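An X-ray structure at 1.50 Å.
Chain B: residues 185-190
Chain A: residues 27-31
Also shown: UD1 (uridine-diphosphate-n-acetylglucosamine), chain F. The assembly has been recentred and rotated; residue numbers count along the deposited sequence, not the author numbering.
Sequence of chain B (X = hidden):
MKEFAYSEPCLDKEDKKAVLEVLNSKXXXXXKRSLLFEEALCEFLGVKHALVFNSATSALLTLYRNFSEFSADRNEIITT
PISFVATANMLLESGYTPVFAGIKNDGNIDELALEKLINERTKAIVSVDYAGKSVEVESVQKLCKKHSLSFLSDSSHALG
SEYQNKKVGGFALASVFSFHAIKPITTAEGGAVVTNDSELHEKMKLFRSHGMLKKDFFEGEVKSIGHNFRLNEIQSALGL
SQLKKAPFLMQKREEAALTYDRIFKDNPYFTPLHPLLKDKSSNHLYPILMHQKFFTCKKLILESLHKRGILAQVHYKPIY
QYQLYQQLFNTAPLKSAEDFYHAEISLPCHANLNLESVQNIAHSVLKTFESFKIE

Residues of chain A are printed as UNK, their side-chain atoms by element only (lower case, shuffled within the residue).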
ATOM      1  N   ILE B 185       2.957 -13.836 -11.831  1.00 12.69           N
ATOM      2  CA  ILE B 185       4.309 -13.379 -11.463  1.00 12.94           C
ATOM      3  C   ILE B 185       4.135 -12.612 -10.173  1.00 12.70           C
ATOM      4  O   ILE B 185       3.017 -12.186  -9.851  1.00 13.43           O
ATOM      5  CB  ILE B 185       5.003 -12.473 -12.512  1.00 13.84           C
ATOM      6  CG1 ILE B 185       4.238 -11.155 -12.698  1.00 15.28           C
ATOM      7  CG2 ILE B 185       5.260 -13.246 -13.820  1.00 16.56           C
ATOM      8  CD1 ILE B 185       5.019 -10.086 -13.516  1.00 17.96           C
ATOM      9  N   THR B 186       5.231 -12.389  -9.454  1.00 13.04           N
ATOM     10  CA  THR B 186       5.117 -11.742  -8.149  1.00 12.36           C
ATOM     11  C   THR B 186       6.124 -10.632  -7.886  1.00 14.30           C
ATOM     12  O   THR B 186       7.237 -10.639  -8.418  1.00 14.71           O
ATOM     13  CB  THR B 186       5.213 -12.770  -7.001  1.00 14.45           C
ATOM     14  OG1 THR B 186       4.850 -12.132  -5.772  1.00 13.81           O
ATOM     15  CG2 THR B 186       6.649 -13.324  -6.860  1.00 15.98           C
ATOM     16  N   THR B 187       5.696  -9.687  -7.056  1.00 12.77           N
ATOM     17  CA  THR B 187       6.563  -8.680  -6.448  1.00 12.17           C
ATOM     18  C   THR B 187       6.394  -8.744  -4.911  1.00 14.52           C
ATOM     19  O   THR B 187       6.629  -7.738  -4.224  1.00 13.78           O
ATOM     20  CB  THR B 187       6.209  -7.265  -6.977  1.00 13.84           C
ATOM     21  OG1 THR B 187       4.847  -6.936  -6.645  1.00 13.54           O
ATOM     22  CG2 THR B 187       6.366  -7.224  -8.489  1.00 16.13           C
ATOM     23  N   ALA B 188       5.988  -9.925  -4.408  1.00 13.07           N
ATOM     24  CA  ALA B 188       5.608 -10.204  -3.004  1.00 13.58           C
ATOM     25  C   ALA B 188       4.220  -9.663  -2.662  1.00 13.84           C
ATOM     26  O   ALA B 188       3.328 -10.426  -2.292  1.00 12.93           O
ATOM     27  CB  ALA B 188       6.673  -9.711  -1.996  1.00 16.21           C
ATOM     28  N   GLU B 189       4.065  -8.346  -2.738  1.00 11.84           N
ATOM     29  CA  GLU B 189       2.744  -7.705  -2.851  1.00 11.58           C
ATOM     30  C   GLU B 189       2.905  -6.733  -3.998  1.00 11.06           C
ATOM     31  O   GLU B 189       3.958  -6.118  -4.171  1.00 12.12           O
ATOM     32  CB  GLU B 189       2.359  -6.920  -1.592  1.00 12.34           C
ATOM     33  CG  GLU B 189       2.170  -7.774  -0.321  1.00 14.87           C
ATOM     34  CD  GLU B 189       0.774  -8.372  -0.182  1.00 16.10           C
ATOM     35  OE1 GLU B 189      -0.083  -8.222  -1.107  1.00 12.68           O
ATOM     36  OE2 GLU B 189       0.550  -9.045   0.850  1.00 15.39           O
ATOM     37  N   GLY B 190       1.869  -6.589  -4.790  1.00 10.48           N
ATOM     38  CA  GLY B 190       1.892  -5.578  -5.841  1.00 10.71           C
ATOM     39  C   GLY B 190       0.686  -5.663  -6.740  1.00 12.02           C
ATOM     40  O   GLY B 190      -0.044  -6.658  -6.729  1.00 13.22           O
TER
ATOM     41  N   UNK A  27       7.435 -18.007   1.666  1.00 18.09           N
ATOM     42  CA  UNK A  27       6.492 -17.070   2.284  1.00 17.50           C
ATOM     43  C   UNK A  27       6.994 -15.638   2.098  1.00 15.88           C
ATOM     44  O   UNK A  27       7.841 -15.139   2.850  1.00 18.65           O
ATOM     45  c   UNK A  27       6.210 -17.406   3.752  1.00 20.57           C
ATOM     46  c   UNK A  27       3.604 -17.369   3.789  1.00 36.65           C
ATOM     47  n   UNK A  27       3.665 -18.617   3.342  1.00 36.40           N
ATOM     48  o   UNK A  27       2.550 -16.722   3.807  1.00 37.07           O
ATOM     49  c   UNK A  27       4.914 -16.751   4.306  1.00 28.40           C
ATOM     50  N   UNK A  28       6.495 -15.000   1.042  1.00 14.43           N
ATOM     51  CA  UNK A  28       6.935 -13.638   0.712  1.00 13.83           C
ATOM     52  C   UNK A  28       6.054 -12.560   1.304  1.00 14.69           C
ATOM     53  O   UNK A  28       6.430 -11.392   1.298  1.00 15.52           O
ATOM     54  c   UNK A  28       8.031 -14.291  -1.572  1.00 13.69           C
ATOM     55  c   UNK A  28       7.018 -13.437  -0.798  1.00 14.14           C
ATOM     56  c   UNK A  28       9.459 -14.145  -1.034  1.00 18.73           C
ATOM     57  c   UNK A  28       7.981 -13.885  -3.024  1.00 14.82           C
ATOM     58  N   UNK A  29       4.881 -12.938   1.799  1.00 14.95           N
ATOM     59  CA  UNK A  29       4.005 -11.999   2.473  1.00 13.52           C
ATOM     60  C   UNK A  29       3.126 -12.758   3.451  1.00 15.71           C
ATOM     61  O   UNK A  29       3.122 -13.994   3.440  1.00 16.55           O
ATOM     62  o   UNK A  29       2.563 -10.078   2.195  1.00 14.81           O
ATOM     63  c   UNK A  29       3.197 -11.144   1.479  1.00 14.58           C
ATOM     64  c   UNK A  29       2.153 -11.975   0.710  1.00 16.63           C
ATOM     65  N   UNK A  30       2.413 -12.027   4.308  1.00 17.07           N
ATOM     66  CA  UNK A  30       1.519 -12.646   5.285  1.00 17.28           C
ATOM     67  C   UNK A  30       2.238 -13.735   6.089  1.00 21.42           C
ATOM     68  O   UNK A  30       1.746 -14.865   6.239  1.00 21.59           O
ATOM     69  c   UNK A  30       0.282 -13.210   4.575  1.00 16.43           C
ATOM     70  o   UNK A  30      -1.102 -13.211   1.805  1.00 19.58           O
ATOM     71  c   UNK A  30      -0.538 -12.110   3.869  1.00 18.04           C
ATOM     72  c   UNK A  30      -1.500 -12.696   2.870  1.00 18.97           C
ATOM     73  n   UNK A  30      -2.774 -12.648   3.209  1.00 19.45           N
ATOM     74  N   UNK A  31       3.405 -13.375   6.606  1.00 20.19           N
ATOM     75  CA  UNK A  31       4.270 -14.358   7.239  1.00 19.58           C
ATOM     76  C   UNK A  31       4.750 -13.971   8.614  1.00 20.22           C
ATOM     77  O   UNK A  31       4.246 -13.028   9.234  1.00 20.61           O
TER
HETATM   78  C1' UD1 F 904      -6.738 -14.215  -1.093  1.00 33.73           C
HETATM   79  C2' UD1 F 904      -7.428 -14.873  -2.301  1.00 24.62           C
HETATM   80  C3' UD1 F 904      -6.569 -14.829  -3.560  1.00 27.42           C
HETATM   81  C4' UD1 F 904      -5.997 -13.421  -3.780  1.00 37.33           C
HETATM   82  C5' UD1 F 904      -5.356 -12.792  -2.529  1.00 41.11           C
HETATM   83  C6' UD1 F 904      -3.951 -13.338  -2.258  1.00 48.72           C
HETATM   84  C7' UD1 F 904      -8.994 -16.620  -1.535  1.00 34.59           C
HETATM   85  C8' UD1 F 904      -9.172 -18.039  -1.069  1.00 35.78           C
HETATM   86  N2' UD1 F 904      -7.783 -16.254  -1.970  1.00 29.11           N
HETATM   87  O1' UD1 F 904      -5.694 -15.056  -0.596  1.00 38.26           O
HETATM   88  O3' UD1 F 904      -7.362 -15.193  -4.714  1.00 22.23           O
HETATM   89  O5' UD1 F 904      -6.212 -12.905  -1.379  1.00 35.47           O
HETATM   90  O7' UD1 F 904      -9.925 -15.851  -1.517  1.00 25.14           O
HETATM   91  N1  UD1 F 904       1.345 -18.555   0.112  1.00 39.49           N
HETATM   92  C2  UD1 F 904       2.707 -18.709  -0.219  1.00 41.53           C
HETATM   93  N3  UD1 F 904       3.537 -17.657  -0.139  1.00 34.64           N
HETATM   94  C4  UD1 F 904       3.111 -16.451   0.260  1.00 39.50           C
HETATM   95  C5  UD1 F 904       1.776 -16.232   0.601  1.00 31.27           C
HETATM   96  C6  UD1 F 904       0.877 -17.290   0.536  1.00 34.35           C
HETATM   97  O2  UD1 F 904       3.132 -19.831  -0.589  1.00 40.02           O
HETATM   98  O4  UD1 F 904       3.922 -15.508   0.318  1.00 37.16           O
HETATM   99  C1B UD1 F 904       0.459 -19.734   0.029  1.00 37.32           C
HETATM  100  C2B UD1 F 904       0.520 -20.451   1.371  1.00 38.41           C
HETATM  101  O2' UD1 F 904       0.585 -21.862   1.147  1.00 38.23           O
HETATM  102  C3B UD1 F 904      -0.776 -20.077   2.055  1.00 38.49           C
HETATM  103  C4B UD1 F 904      -1.718 -19.868   0.888  1.00 39.02           C
HETATM  104  O4B UD1 F 904      -0.911 -19.367  -0.184  1.00 32.49           O
HETATM  105  O3B UD1 F 904      -1.264 -21.093   2.940  1.00 40.50           O
HETATM  106  C5B UD1 F 904      -2.790 -18.860   1.249  1.00 37.19           C
HETATM  107  O5B UD1 F 904      -3.637 -18.703   0.118  1.00 36.53           O
HETATM  108  PA  UD1 F 904      -5.106 -18.069   0.327  1.00 39.17           P
HETATM  109  O1A UD1 F 904      -5.720 -17.844  -1.046  1.00 32.56           O
HETATM  110  O2A UD1 F 904      -5.843 -18.917   1.350  1.00 30.63           O
HETATM  111  O3A UD1 F 904      -4.629 -16.670   0.990  1.00 33.30           O
HETATM  112  PB  UD1 F 904      -5.519 -15.319   0.991  1.00 33.67           P
HETATM  113  O1B UD1 F 904      -6.886 -15.603   1.596  1.00 36.47           O
HETATM  114  O2B UD1 F 904      -4.639 -14.210   1.546  1.00 32.40           O

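Position 27 of chain A carries five side-chain atoms: an unbranched run of three carbons, the third of which, beyond the two that lead to it, bears one oxygen and one nitrogen. Nothing in this side chain reaches the chain B stretch. Two methylene-type carbons ending in a carboxamide identify Q27(A). The side chain folds back over its own loop, with chi1 in t and chi2 in p, with its amide carbon CD 3.7 Å from C4 of the bound UD1.

At position 28 the side chain consists of four carbons, forked at the second, with no polar atom. Its CB points toward chain B and lies 3.9 Å from CB of A188(B). One arm of the fork approaches CG2 of T186(B). A purely aliphatic chain that branches one carbon beyond CB is leucine, so the residue is L28(A). Its rotamer, m for chi1 and t for chi2, places CD1 4.1 Å from CG2 of T186(B), a loose apolar contact. The backbone takes part as well: O of L28(A) is 3.7 Å from CB of A188(B), while its N donates a hydrogen bond of 2.7 Å to O4 of UD1.

Position 29 has three side-chain atoms, with CB bearing one oxygen and one carbon. The oxygen lies 2.6 Å from OE2 of E189(B), and the terminal carbon is 3.6 Å from the backbone O of A188(B). Branching at CB into a hydroxyl and a methyl defines T29(A). With chi1 in t, OG1 donates a short hydrogen bond to the carboxylate oxygen OE2 of E189(B), and CG2 packs against the carbonyl of A188(B). The N of T29(A) also donates to O4 of UD1, at 3.1 Å.

Position 30 again shows three carbons in line, the last carrying an oxygen and a nitrogen. The contact with chain B is slight: the second carbon is 4.4 Å from OE2 of E189(B). The terminal amide belongs to Q30(A). Its NE2 donates a nearly straight hydrogen bond to O2B of UD1, 2.9 Å long, and its OE1 is hydrogen-bonded elsewhere in the structure.

Position 31 has no side-chain atoms and is G31(A), beyond reach of the chain B stretch. A CB here would be crowded by CG of Q27(A), 3.0 Å from its ideal position.

The contact is small, burying 221 Å² in total, and joins an apolar patch to one hydrogen bond. L28(A) packs on T186(B) and A188(B), which are linked by a 2.8 Å hydrogen bond from N of A188(B) to OG1 of T186(B). E189(B) starts out sideways, but its carboxylate end comes nearer and OE2 accepts the hydrogen bond from OG1 of T29(A). The same short segment of chain A holds the nucleotide sugar through two backbone amides and one side-chain amide, so binding of UD1 and packing between the chains meet in L28(A) and T29(A).

Chain A, residues 27-31: QLTQG
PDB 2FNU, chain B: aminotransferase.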